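Local coordinates for protein 4-amino-4-deoxy-L-arabinose transferase or related glycosyltransferases of PMT family (PDB 5EZM) that probably transfers 4-amino-4-deoxy-L-arabinose from a polyprenyl-phosphate carrier onto lipid A as a zinc-containing membrane glycosyltransferase of the GT-C fold, at residues S72-T77 with S255-E260; Y85-P90 with P262-I267. All coordinates share one frame; numbering follows the deposited sequence.

Segment 72-77 begins at the last residue of helix 58-72; a short hairpin of strands 79-80 and 83-84 then leads to 85-90, just before helix 91-103. Some 170 mostly helical residues later, the end of helix 236-257 and the turn after it supply 255-260, and helix 261-267 supplies 262-267. Interaction 1 closes a loop of 177 residues and interaction 2 one of 171. The segments alternate along the chain, so the two loops cross, and the flanks of the hairpin are tied to two consecutive helices. The contacts, centres about 11 Å apart, touch at the F86 ring, against which N258 and E260 pack. Interaction 1 lies away from the zinc; interaction 2 holds one of its ligands.

Interaction 1: S72-T77 with S255-E260; sequences SGDWVT and SVRNPE. With MPG ([(Z)-octadec-9-enyl] (2R)-2,3-bis(oxidanyl)propanoate), chain B; MPG ([(Z)-octadec-9-enyl] (2R)-2,3-bis(oxidanyl)propanoate), chain C; MPG ([(Z)-octadec-9-enyl] (2R)-2,3-bis(oxidanyl)propanoate), chain K.
D74 OD1 is the best-held polar atom, gripped by two backbone N-H groups and one long salt bridge. V76 N donates to it at 3.1 Å, and T77 N, also at 3.1 Å, comes from well above the carboxylate plane. CG anti to the backbone N (chi1 -166°) sets the D74 carboxylate tip to tip with R257, whose extended chain brings NH1 to 3.7 Å from D74 OD1. OD1 lies at the guanidinium edge, the planes 57° apart. V76 crosses the arginine at about a right angle, its CB 3.5 Å from R257 NH1. Beside this, N258 ND2 gives T77 OG1 a weak but straight bond of 3.4 Å (178°), while also bonding V254 O; N258 OD1 accepts from K84. On the far side, one face of the W75 indole carries a lipid tail, C6 of MPG (chain B) 3.5 Å from W75 CD2. The pattern is that of an ST turn, S72 OG accepting from D74 N, followed by an Asx turn and Asx motif at D74; together they shape the loop leaving helix 58-72 where it meets the end of helix 236-257.

Interaction 2: Y85-P90 with P262-I267; sequences YFEKPP and PNFFFI. With PC (phosphocholine), chain D; MPG ([(Z)-octadec-9-enyl] (2R)-2,3-bis(oxidanyl)propanoate), chain T.
Metal coordination anchors the contact: E87 OE2 is a zinc ligand, and H268 and H270, just past helix 261-267, complete the protein's share of the site. The E87 chain bends at chi2 (-115°) to bring its carboxylate to the edge of the F264 ring, planes 83° apart, with OE2 3.5 Å from F264 CZ. F264 also stacks on H268, so one ring borders two zinc ligands. Carbonyl-to-ring-edge contacts come next. F86 O lies near the planes of two rings at once, 3.2 Å from F264 CE2 and 3.3 Å from F265 CD1. Apolar contacts fill in around these: F86 CB rests 3.5 Å from F264 CD2, and P89 crosses F265 at about a right angle, its CG 3.5 Å from F265 CZ. Ligands supply the last group. A choline methyl, C4 of phosphocholine, sits over one face of F265, 3.6 Å from its CD1. F266 is layered between F265 CD2 over the centre of one face and C5 of MPG (chain T) on the other, 3.6 Å from F266 CD2. Its edge meets phosphate O3, 3.8 Å from F266 CD1. An alanine at F266 would remove the ring and would probably lose its contacts with the phosphate oxygen and the lipid chain and loosen F265. The slightly positive ring edges turned to F86 O and the E87 carboxylate imply weak, favourable electrostatics in place of classical hydrogen bonds, beside a site that takes a head group carrying both a quaternary ammonium and a phosphate.

Interaction 1: S72-T77 with S255-E260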
loop_
_atom_site.group_PDB
_atom_site.type_symbol
_atom_site.label_atom_id
_atom_site.label_comp_id
_atom_site.label_asym_id
_atom_site.label_seq_id
_atom_site.Cartn_x
_atom_site.Cartn_y
_atom_site.Cartn_z
ATOM N N SER A 72 0.499 -10.428 21.521
ATOM C CA SER A 72 1.475 -11.388 22.020
ATOM C C SER A 72 2.745 -10.742 22.546
ATOM O O SER A 72 3.366 -11.287 23.462
ATOM C CB SER A 72 1.854 -12.386 20.922
ATOM O OG SER A 72 2.639 -11.764 19.922
ATOM N N GLY A 73 3.146 -9.598 21.994
ATOM C CA GLY A 73 4.402 -8.978 22.355
ATOM C C GLY A 73 5.613 -9.526 21.634
ATOM O O GLY A 73 6.708 -8.967 21.784
ATOM N N ASP A 74 5.460 -10.595 20.856
ATOM C CA ASP A 74 6.568 -11.175 20.101
ATOM C C ASP A 74 6.750 -10.365 18.824
ATOM O O ASP A 74 6.031 -10.560 17.842
ATOM C CB ASP A 74 6.295 -12.644 19.794
ATOM C CG ASP A 74 7.530 -13.381 19.309
ATOM O OD1 ASP A 74 8.497 -12.725 18.873
ATOM O OD2 ASP A 74 7.530 -14.627 19.362
ATOM N N TRP A 75 7.717 -9.451 18.835
ATOM C CA TRP A 75 8.021 -8.621 17.678
ATOM C C TRP A 75 9.033 -9.262 16.738
ATOM O O TRP A 75 9.489 -8.603 15.800
ATOM C CB TRP A 75 8.543 -7.254 18.127
ATOM C CG TRP A 75 7.507 -6.354 18.733
ATOM C CD1 TRP A 75 6.412 -6.727 19.460
ATOM C CD2 TRP A 75 7.467 -4.923 18.653
ATOM N NE1 TRP A 75 5.698 -5.615 19.843
ATOM C CE2 TRP A 75 6.325 -4.496 19.360
ATOM C CE3 TRP A 75 8.288 -3.961 18.055
ATOM C CZ2 TRP A 75 5.986 -3.152 19.485
ATOM C CZ3 TRP A 75 7.949 -2.627 18.181
ATOM C CH2 TRP A 75 6.808 -2.235 18.889
ATOM N N VAL A 76 9.397 -10.520 16.967
ATOM C CA VAL A 76 10.400 -11.215 16.168
ATOM C C VAL A 76 9.765 -12.276 15.275
ATOM O O VAL A 76 9.962 -12.276 14.059
ATOM C CB VAL A 76 11.491 -11.834 17.070
ATOM C CG1 VAL A 76 12.522 -12.571 16.228
ATOM C CG2 VAL A 76 12.145 -10.758 17.921
ATOM N N THR A 77 9.001 -13.191 15.866
ATOM C CA THR A 77 8.382 -14.289 15.128
ATOM C C THR A 77 7.014 -13.828 14.639
ATOM O O THR A 77 6.034 -13.842 15.389
ATOM C CB THR A 77 8.279 -15.532 16.005
ATOM O OG1 THR A 77 9.555 -15.794 16.607
ATOM C CG2 THR A 77 7.861 -16.742 15.174
ATOM N N SER A 255 16.163 -16.003 12.808
ATOM C CA SER A 255 16.843 -17.179 12.269
ATOM C C SER A 255 17.272 -18.126 13.381
ATOM O O SER A 255 17.233 -19.349 13.211
ATOM C CB SER A 255 18.051 -16.756 11.435
ATOM O OG SER A 255 17.662 -16.018 10.293
ATOM N N VAL A 256 17.696 -17.578 14.521
ATOM C CA VAL A 256 18.092 -18.407 15.655
ATOM C C VAL A 256 16.872 -19.071 16.275
ATOM O O VAL A 256 16.843 -20.291 16.474
ATOM C CB VAL A 256 18.861 -17.569 16.692
ATOM C CG1 VAL A 256 18.889 -18.282 18.037
ATOM C CG2 VAL A 256 20.273 -17.289 16.206
ATOM N N ARG A 257 15.845 -18.277 16.591
ATOM C CA ARG A 257 14.638 -18.840 17.186
ATOM C C ARG A 257 13.932 -19.799 16.235
ATOM O O ARG A 257 13.332 -20.784 16.681
ATOM C CB ARG A 257 13.691 -17.719 17.614
ATOM C CG ARG A 257 14.259 -16.804 18.686
ATOM C CD ARG A 257 13.223 -15.790 19.137
ATOM N NE ARG A 257 13.767 -14.824 20.088
ATOM C CZ ARG A 257 13.092 -13.776 20.552
ATOM N NH1 ARG A 257 11.845 -13.559 20.151
ATOM N NH2 ARG A 257 13.664 -12.944 21.414
ATOM N N ASN A 258 13.993 -19.536 14.929
ATOM C CA ASN A 258 13.350 -20.371 13.915
ATOM C C ASN A 258 14.381 -20.732 12.855
ATOM O O ASN A 258 14.587 -19.981 11.890
ATOM C CB ASN A 258 12.152 -19.659 13.297
ATOM C CG ASN A 258 11.303 -18.960 14.330
ATOM O OD1 ASN A 258 10.562 -19.601 15.078
ATOM N ND2 ASN A 258 11.408 -17.634 14.385
ATOM N N PRO A 259 15.054 -21.876 13.005
ATOM C CA PRO A 259 16.095 -22.250 12.033
ATOM C C PRO A 259 15.601 -22.344 10.600
ATOM O O PRO A 259 16.398 -22.171 9.669
ATOM C CB PRO A 259 16.577 -23.610 12.552
ATOM C CG PRO A 259 16.276 -23.579 14.012
ATOM C CD PRO A 259 14.996 -22.805 14.144
ATOM N N GLU A 260 14.314 -22.605 10.389
ATOM C CA GLU A 260 13.782 -22.742 9.040
ATOM C C GLU A 260 13.532 -21.404 8.358
ATOM O O GLU A 260 13.132 -21.392 7.188
ATOM C CB GLU A 260 12.484 -23.560 9.068
ATOM C CG GLU A 260 11.275 -22.830 9.652
ATOM C CD GLU A 260 11.305 -22.723 11.170
ATOM O OE1 GLU A 260 12.268 -23.217 11.793
ATOM O OE2 GLU A 260 10.357 -22.145 11.745
HETATM C C2 MPG B . 6.534 -6.200 25.523
HETATM C C3 MPG B . 6.841 -5.099 24.515
HETATM C C4 MPG B . 7.788 -5.568 23.422
HETATM C C5 MPG B . 8.557 -4.402 22.777
HETATM C C6 MPG B . 9.381 -4.845 21.558
HETATM C C1 MPG B . 5.911 -5.652 26.810
HETATM C C2 MPG C . 7.268 1.192 21.030
HETATM C C3 MPG C . 6.979 -0.109 21.770
HETATM C C4 MPG C . 5.490 -0.410 21.822
HETATM C C5 MPG C . 5.113 -1.359 22.972
HETATM C C6 MPG C . 3.773 -2.071 22.723
HETATM C C7 MPG C . 3.417 -3.055 23.853
HETATM C C8 MPG C . 2.675 -4.307 23.326
HETATM C C9 MPG C . 2.373 -5.335 24.445
HETATM C C1 MPG C . 8.765 1.435 20.821
HETATM C C2 MPG K . 20.615 -9.113 5.368
HETATM C C3 MPG K . 21.024 -9.717 6.708
HETATM C C4 MPG K . 20.719 -11.206 6.768
HETATM C C5 MPG K . 21.152 -11.878 8.083
HETATM C C6 MPG K . 21.083 -13.412 7.980
HETATM C C7 MPG K . 20.972 -14.109 9.350
HETATM C C8 MPG K . 20.732 -15.631 9.210
HETATM C C1 MPG K . 21.090 -7.668 5.192
#

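Interaction 2: Y85-P90 with P262-I267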
loop_
_atom_site.group_PDB
_atom_site.type_symbol
_atom_site.label_atom_id
_atom_site.label_comp_id
_atom_site.label_asym_id
_atom_site.label_seq_id
_atom_site.Cartn_x
_atom_site.Cartn_y
_atom_site.Cartn_z
ATOM N N TYR A 85 4.373 -16.775 9.756
ATOM C CA TYR A 85 4.248 -16.104 8.465
ATOM C C TYR A 85 5.606 -15.483 8.161
ATOM O O TYR A 85 5.947 -14.428 8.702
ATOM C CB TYR A 85 3.141 -15.057 8.498
ATOM C CG TYR A 85 2.804 -14.459 7.152
ATOM C CD1 TYR A 85 2.129 -15.201 6.191
ATOM C CD2 TYR A 85 3.147 -13.148 6.847
ATOM C CE1 TYR A 85 1.812 -14.657 4.957
ATOM C CE2 TYR A 85 2.833 -12.595 5.616
ATOM C CZ TYR A 85 2.166 -13.355 4.675
ATOM O OH TYR A 85 1.850 -12.812 3.448
ATOM N N PHE A 86 6.384 -16.145 7.306
ATOM C CA PHE A 86 7.734 -15.713 6.966
ATOM C C PHE A 86 7.831 -15.198 5.533
ATOM O O PHE A 86 8.894 -15.279 4.913
ATOM C CB PHE A 86 8.729 -16.851 7.184
ATOM C CG PHE A 86 8.880 -17.261 8.620
ATOM C CD1 PHE A 86 8.552 -16.387 9.645
ATOM C CD2 PHE A 86 9.358 -18.523 8.946
ATOM C CE1 PHE A 86 8.695 -16.765 10.975
ATOM C CE2 PHE A 86 9.507 -18.908 10.271
ATOM C CZ PHE A 86 9.172 -18.028 11.287
ATOM N N GLU A 87 6.735 -14.664 4.990
ATOM C CA GLU A 87 6.754 -14.152 3.627
ATOM C C GLU A 87 7.119 -12.672 3.547
ATOM O O GLU A 87 7.377 -12.179 2.445
ATOM C CB GLU A 87 5.395 -14.400 2.934
ATOM C CG GLU A 87 4.806 -15.813 3.138
ATOM C CD GLU A 87 4.690 -16.673 1.858
ATOM O OE1 GLU A 87 5.042 -16.219 0.750
ATOM O OE2 GLU A 87 4.232 -17.832 1.961
ATOM N N LYS A 88 7.169 -11.956 4.673
ATOM C CA LYS A 88 7.460 -10.525 4.688
ATOM C C LYS A 88 8.280 -10.154 5.915
ATOM O O LYS A 88 8.174 -10.806 6.961
ATOM C CB LYS A 88 6.178 -9.672 4.685
ATOM C CG LYS A 88 5.231 -9.916 3.524
ATOM C CD LYS A 88 5.808 -9.446 2.202
ATOM C CE LYS A 88 4.885 -9.843 1.060
ATOM N NZ LYS A 88 5.412 -9.448 -0.272
ATOM N N PRO A 89 9.101 -9.109 5.816
ATOM C CA PRO A 89 9.816 -8.580 6.995
ATOM C C PRO A 89 8.893 -7.721 7.844
ATOM O O PRO A 89 7.795 -7.359 7.395
ATOM C CB PRO A 89 10.952 -7.749 6.371
ATOM C CG PRO A 89 11.007 -8.155 4.936
ATOM C CD PRO A 89 9.610 -8.524 4.567
ATOM N N PRO A 90 9.296 -7.359 9.065
ATOM C CA PRO A 90 8.323 -6.898 10.072
ATOM C C PRO A 90 8.165 -5.396 10.290
ATOM O O PRO A 90 7.352 -5.026 11.143
ATOM C CB PRO A 90 8.883 -7.538 11.345
ATOM C CG PRO A 90 10.354 -7.412 11.162
ATOM C CD PRO A 90 10.615 -7.603 9.680
ATOM N N PRO A 262 15.630 -18.614 7.355
ATOM C CA PRO A 262 16.412 -18.057 6.234
ATOM C C PRO A 262 16.213 -18.798 4.922
ATOM O O PRO A 262 16.068 -18.154 3.873
ATOM C CB PRO A 262 17.863 -18.149 6.733
ATOM C CG PRO A 262 17.847 -19.180 7.796
ATOM C CD PRO A 262 16.505 -19.073 8.450
ATOM N N ASN A 263 16.187 -20.134 4.952
ATOM C CA ASN A 263 15.956 -20.895 3.727
ATOM C C ASN A 263 14.614 -20.535 3.104
ATOM O O ASN A 263 14.504 -20.411 1.877
ATOM C CB ASN A 263 16.029 -22.392 4.016
ATOM C CG ASN A 263 15.948 -23.231 2.758
ATOM O OD1 ASN A 263 16.080 -22.719 1.648
ATOM N ND2 ASN A 263 15.736 -24.531 2.925
ATOM N N PHE A 264 13.584 -20.348 3.931
ATOM C CA PHE A 264 12.282 -19.946 3.411
ATOM C C PHE A 264 12.338 -18.537 2.838
ATOM O O PHE A 264 12.156 -18.335 1.633
ATOM C CB PHE A 264 11.222 -20.036 4.510
ATOM C CG PHE A 264 9.828 -19.726 4.032
ATOM C CD1 PHE A 264 9.020 -20.727 3.521
ATOM C CD2 PHE A 264 9.331 -18.433 4.088
ATOM C CE1 PHE A 264 7.744 -20.450 3.077
ATOM C CE2 PHE A 264 8.052 -18.145 3.646
ATOM C CZ PHE A 264 7.256 -19.158 3.137
ATOM N N PHE A 265 12.610 -17.550 3.693
ATOM C CA PHE A 265 12.516 -16.151 3.288
ATOM C C PHE A 265 13.429 -15.827 2.111
ATOM O O PHE A 265 13.111 -14.942 1.312
ATOM C CB PHE A 265 12.840 -15.244 4.474
ATOM C CG PHE A 265 12.667 -13.784 4.181
ATOM C CD1 PHE A 265 11.424 -13.187 4.289
ATOM C CD2 PHE A 265 13.749 -13.007 3.798
ATOM C CE1 PHE A 265 11.263 -11.843 4.019
ATOM C CE2 PHE A 265 13.593 -11.664 3.528
ATOM C CZ PHE A 265 12.350 -11.082 3.637
ATOM N N PHE A 266 14.560 -16.516 1.984
ATOM C CA PHE A 266 15.470 -16.235 0.883
ATOM C C PHE A 266 15.333 -17.205 -0.282
ATOM O O PHE A 266 15.920 -16.954 -1.340
ATOM C CB PHE A 266 16.924 -16.234 1.375
ATOM C CG PHE A 266 17.248 -15.099 2.304
ATOM C CD1 PHE A 266 17.246 -13.791 1.847
ATOM C CD2 PHE A 266 17.558 -15.338 3.632
ATOM C CE1 PHE A 266 17.541 -12.742 2.701
ATOM C CE2 PHE A 266 17.855 -14.293 4.490
ATOM C CZ PHE A 266 17.847 -12.994 4.024
ATOM N N ILE A 267 14.575 -18.292 -0.134
ATOM C CA ILE A 267 14.521 -19.301 -1.187
ATOM C C ILE A 267 13.086 -19.544 -1.648
ATOM O O ILE A 267 12.853 -19.890 -2.811
ATOM C CB ILE A 267 15.196 -20.605 -0.719
ATOM C CG1 ILE A 267 16.675 -20.355 -0.419
ATOM C CG2 ILE A 267 15.086 -21.693 -1.772
ATOM C CD1 ILE A 267 17.457 -19.840 -1.604
HETATM P P1 PC D . 13.901 -11.744 -1.177
HETATM O O1 PC D . 13.876 -10.480 -0.346
HETATM O O3 PC D . 15.288 -12.339 -1.110
HETATM O O4 PC D . 13.577 -11.416 -2.618
HETATM O O2 PC D . 12.799 -12.835 -0.598
HETATM C C1 PC D . 11.609 -13.062 -1.306
HETATM C C2 PC D . 11.008 -14.433 -0.943
HETATM N N1 PC D . 9.757 -14.293 -0.210
HETATM C C3 PC D . 9.284 -15.601 0.199
HETATM C C4 PC D . 9.960 -13.483 0.976
HETATM C C5 PC D . 8.756 -13.677 -1.061
HETATM C C2 MPG T . 22.821 -12.073 2.540
HETATM C C3 MPG T . 21.581 -12.821 3.017
HETATM C C4 MPG T . 21.882 -14.244 3.459
HETATM C C5 MPG T . 21.045 -15.274 2.682
HETATM C C6 MPG T . 21.114 -16.685 3.291
HETATM C C7 MPG T . 20.575 -17.760 2.329
HETATM C C8 MPG T . 20.353 -19.117 3.037
HETATM C C9 MPG T . 20.107 -20.276 2.040
HETATM C C10 MPG T . 20.156 -21.661 2.741
HETATM C C11 MPG T . 20.780 -22.745 1.837
HETATM C C12 MPG T . 21.130 -24.052 2.626
HETATM C C13 MPG T . 21.561 -25.201 1.693
HETATM C C1 MPG T . 22.494 -11.011 1.485
#